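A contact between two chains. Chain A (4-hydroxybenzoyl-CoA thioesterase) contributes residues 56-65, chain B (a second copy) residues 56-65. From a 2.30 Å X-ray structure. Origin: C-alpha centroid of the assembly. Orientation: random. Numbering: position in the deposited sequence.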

# COMPACT_ATOMS: atom_id res chain seq x y z
N PRO A 56 -9.04 17.35 -3.34
CA PRO A 56 -9.50 16.02 -2.96
C PRO A 56 -10.46 15.49 -4.02
O PRO A 56 -11.12 16.26 -4.74
N ILE A 57 -10.47 14.18 -4.14
CA ILE A 57 -11.35 13.43 -5.00
C ILE A 57 -12.80 13.49 -4.55
O ILE A 57 -13.08 13.50 -3.37
N VAL A 58 -13.72 13.57 -5.48
CA VAL A 58 -15.06 13.24 -5.18
C VAL A 58 -15.58 12.10 -5.96
O VAL A 58 -16.61 11.61 -5.61
N GLU A 59 -14.95 11.72 -7.06
CA GLU A 59 -15.41 10.59 -7.82
C GLU A 59 -14.31 10.06 -8.67
O GLU A 59 -13.64 10.80 -9.26
N ALA A 60 -14.13 8.77 -8.75
CA ALA A 60 -13.13 8.16 -9.59
C ALA A 60 -13.69 6.94 -10.25
O ALA A 60 -14.50 6.27 -9.71
N THR A 61 -13.21 6.66 -11.43
CA THR A 61 -13.63 5.49 -12.19
C THR A 61 -12.47 5.01 -13.03
O THR A 61 -11.63 5.79 -13.45
N CYS A 62 -12.45 3.71 -13.31
CA CYS A 62 -11.42 3.16 -14.16
C CYS A 62 -11.94 1.89 -14.79
O CYS A 62 -12.65 1.11 -14.14
N GLN A 63 -11.60 1.70 -16.06
CA GLN A 63 -11.98 0.52 -16.81
C GLN A 63 -10.71 -0.16 -17.30
O GLN A 63 -9.79 0.51 -17.79
N PHE A 64 -10.65 -1.48 -17.14
CA PHE A 64 -9.41 -2.23 -17.32
C PHE A 64 -9.47 -3.16 -18.53
O PHE A 64 -10.26 -4.11 -18.55
N LYS A 65 -8.63 -2.90 -19.53
CA LYS A 65 -8.70 -3.63 -20.80
C LYS A 65 -7.76 -4.83 -20.86
O LYS A 65 -8.07 -5.84 -21.48
N PRO B 56 -11.84 -11.30 -11.80
CA PRO B 56 -11.11 -10.07 -12.11
C PRO B 56 -12.04 -8.89 -12.34
O PRO B 56 -13.13 -9.05 -12.86
N ILE B 57 -11.57 -7.70 -11.98
CA ILE B 57 -12.35 -6.50 -12.16
C ILE B 57 -12.29 -6.09 -13.63
O ILE B 57 -11.23 -6.21 -14.27
N VAL B 58 -13.40 -5.63 -14.19
CA VAL B 58 -13.34 -5.00 -15.52
C VAL B 58 -13.56 -3.50 -15.43
O VAL B 58 -13.12 -2.74 -16.30
N GLU B 59 -14.24 -3.07 -14.37
CA GLU B 59 -14.56 -1.67 -14.17
C GLU B 59 -14.89 -1.39 -12.70
O GLU B 59 -15.49 -2.22 -12.04
N ALA B 60 -14.49 -0.23 -12.19
CA ALA B 60 -14.81 0.12 -10.81
C ALA B 60 -14.98 1.61 -10.60
O ALA B 60 -14.23 2.42 -11.14
N THR B 61 -15.97 1.98 -9.79
CA THR B 61 -16.36 3.37 -9.61
C THR B 61 -16.65 3.64 -8.14
O THR B 61 -17.24 2.82 -7.45
N CYS B 62 -16.23 4.79 -7.65
CA CYS B 62 -16.55 5.14 -6.29
C CYS B 62 -16.83 6.63 -6.19
O CYS B 62 -16.25 7.47 -6.89
N GLN B 63 -17.76 6.95 -5.30
CA GLN B 63 -18.26 8.28 -5.16
C GLN B 63 -18.14 8.63 -3.68
O GLN B 63 -18.77 8.00 -2.83
N PHE B 64 -17.32 9.63 -3.37
CA PHE B 64 -16.96 9.95 -2.00
C PHE B 64 -17.79 11.13 -1.49
O PHE B 64 -17.72 12.22 -2.05
N LYS B 65 -18.56 10.91 -0.43
CA LYS B 65 -19.46 11.94 0.09
C LYS B 65 -18.84 12.69 1.26
O LYS B 65 -18.84 13.91 1.28

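Six backbone hydrogen bonds join the two stretches, whose strands run with N-to-C directions 178° apart. At the ends, F64(A) N donates to V58(B) O at 2.9 Å (N-H...O angle 173°) and F64(B) N to V58(A) O at 3.1 Å (164°). Between them, A60 and C62 of opposing chains pair through both amides, for example A60(B) N to C62(A) O at 3.0 Å and C62(B) N to A60(A) O at 3.1 Å. The register centres on T61(A) facing T61(B), a non-hydrogen-bonded pair with CA atoms 4.3 Å apart.

Alternation along the strands then sorts the side chains. E59, T61 and Q63 share one face. There both threonines are m (chi1 -42°), placing T61(A) CG2 3.2 Å from T61(B) OG1, while E59(A), t at chi1 but off-well at chi2, brings OE2 to 3.5 Å from T61(B) CG2. Q63(A), t at chi1 and chi2, leaves NE2 4.1 Å from E59(B) OE1, a loose approach.

A60 and C62 (t) occupy the other face, both buried. Beyond them, F64 (m, chi2 near 90°) and I57 (t, p) point toward the partner. I57(B) CG2 lies 4.1 Å from the F64(A) ring centroid, 29° off the normal, and I57(A) CG2 4.2 Å from that of F64(B), at 24°: CH-pi contacts over a ring face.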

# COMPACT_ATOMS: atom_id res chain seq x y z
CB PRO A 56 -10.25 16.27 -1.64
CG PRO A 56 -10.65 17.68 -1.67
CD PRO A 56 -9.57 18.40 -2.45
CB ILE A 57 -10.86 11.99 -5.09
CG1 ILE A 57 -11.59 11.24 -6.19
CG2 ILE A 57 -10.91 11.25 -3.77
CD1 ILE A 57 -11.26 11.80 -7.53
CB VAL A 58 -16.02 14.41 -5.25
CG1 VAL A 58 -15.57 15.48 -4.32
CG2 VAL A 58 -16.13 14.91 -6.65
CB GLU A 59 -16.59 11.04 -8.65
CG GLU A 59 -17.54 10.01 -9.15
CD GLU A 59 -17.22 9.64 -10.57
OE1 GLU A 59 -17.28 10.51 -11.43
OE2 GLU A 59 -16.85 8.53 -10.83
CB ALA A 60 -11.87 7.84 -8.82
CB THR A 61 -14.80 5.82 -13.14
OG1 THR A 61 -15.74 6.66 -12.47
CG2 THR A 61 -15.49 4.55 -13.60
CB CYS A 62 -10.13 2.88 -13.37
SG CYS A 62 -8.67 2.60 -14.40
CB GLN A 63 -12.84 0.93 -17.99
CG GLN A 63 -13.24 -0.22 -18.86
CD GLN A 63 -14.00 0.23 -20.08
OE1 GLN A 63 -13.43 0.86 -20.97
NE2 GLN A 63 -15.29 -0.09 -20.12
CB PHE A 64 -9.15 -3.04 -16.05
CG PHE A 64 -9.19 -2.22 -14.78
CD1 PHE A 64 -10.38 -2.06 -14.09
CD2 PHE A 64 -8.05 -1.62 -14.29
CE1 PHE A 64 -10.43 -1.31 -12.93
CE2 PHE A 64 -8.09 -0.87 -13.11
CZ PHE A 64 -9.28 -0.71 -12.44
CB LYS A 65 -8.37 -2.71 -21.97
CG LYS A 65 -8.91 -1.28 -21.82
CD LYS A 65 -10.42 -1.21 -22.03
CE LYS A 65 -10.78 -1.42 -23.50
NZ LYS A 65 -12.26 -1.34 -23.72
CB PRO B 56 -10.39 -10.42 -13.42
CG PRO B 56 -10.27 -11.90 -13.38
CD PRO B 56 -11.55 -12.37 -12.77
CB ILE B 57 -11.76 -5.38 -11.29
CG1 ILE B 57 -12.73 -4.21 -11.18
CG2 ILE B 57 -10.40 -4.92 -11.84
CD1 ILE B 57 -13.79 -4.44 -10.17
CB VAL B 58 -14.35 -5.61 -16.51
CG1 VAL B 58 -13.86 -6.94 -17.00
CG2 VAL B 58 -15.66 -5.78 -15.86
CB GLU B 59 -15.73 -1.28 -15.08
CG GLU B 59 -16.11 0.19 -15.04
CD GLU B 59 -17.02 0.58 -16.20
OE1 GLU B 59 -17.67 -0.33 -16.78
OE2 GLU B 59 -17.07 1.78 -16.54
CB ALA B 60 -13.76 -0.46 -9.85
CB THR B 61 -17.64 3.69 -10.39
OG1 THR B 61 -17.57 3.09 -11.68
CG2 THR B 61 -17.81 5.19 -10.54
CB CYS B 62 -15.45 4.71 -5.30
SG CYS B 62 -16.05 4.49 -3.55
CB GLN B 63 -19.72 8.30 -5.61
CG GLN B 63 -20.33 9.67 -5.80
CD GLN B 63 -21.76 9.58 -6.31
OE1 GLN B 63 -22.71 9.55 -5.53
NE2 GLN B 63 -21.91 9.52 -7.63
CB PHE B 64 -15.46 10.27 -1.93
CG PHE B 64 -14.61 9.27 -2.67
CD1 PHE B 64 -14.32 9.45 -4.01
CD2 PHE B 64 -14.14 8.14 -2.03
CE1 PHE B 64 -13.56 8.52 -4.71
CE2 PHE B 64 -13.37 7.21 -2.72
CZ PHE B 64 -13.08 7.41 -4.07
CB LYS B 65 -20.81 11.34 0.52
CG LYS B 65 -21.46 10.46 -0.54
CD LYS B 65 -21.40 11.10 -1.93
CE LYS B 65 -22.35 12.29 -2.05
NZ LYS B 65 -22.77 12.55 -3.46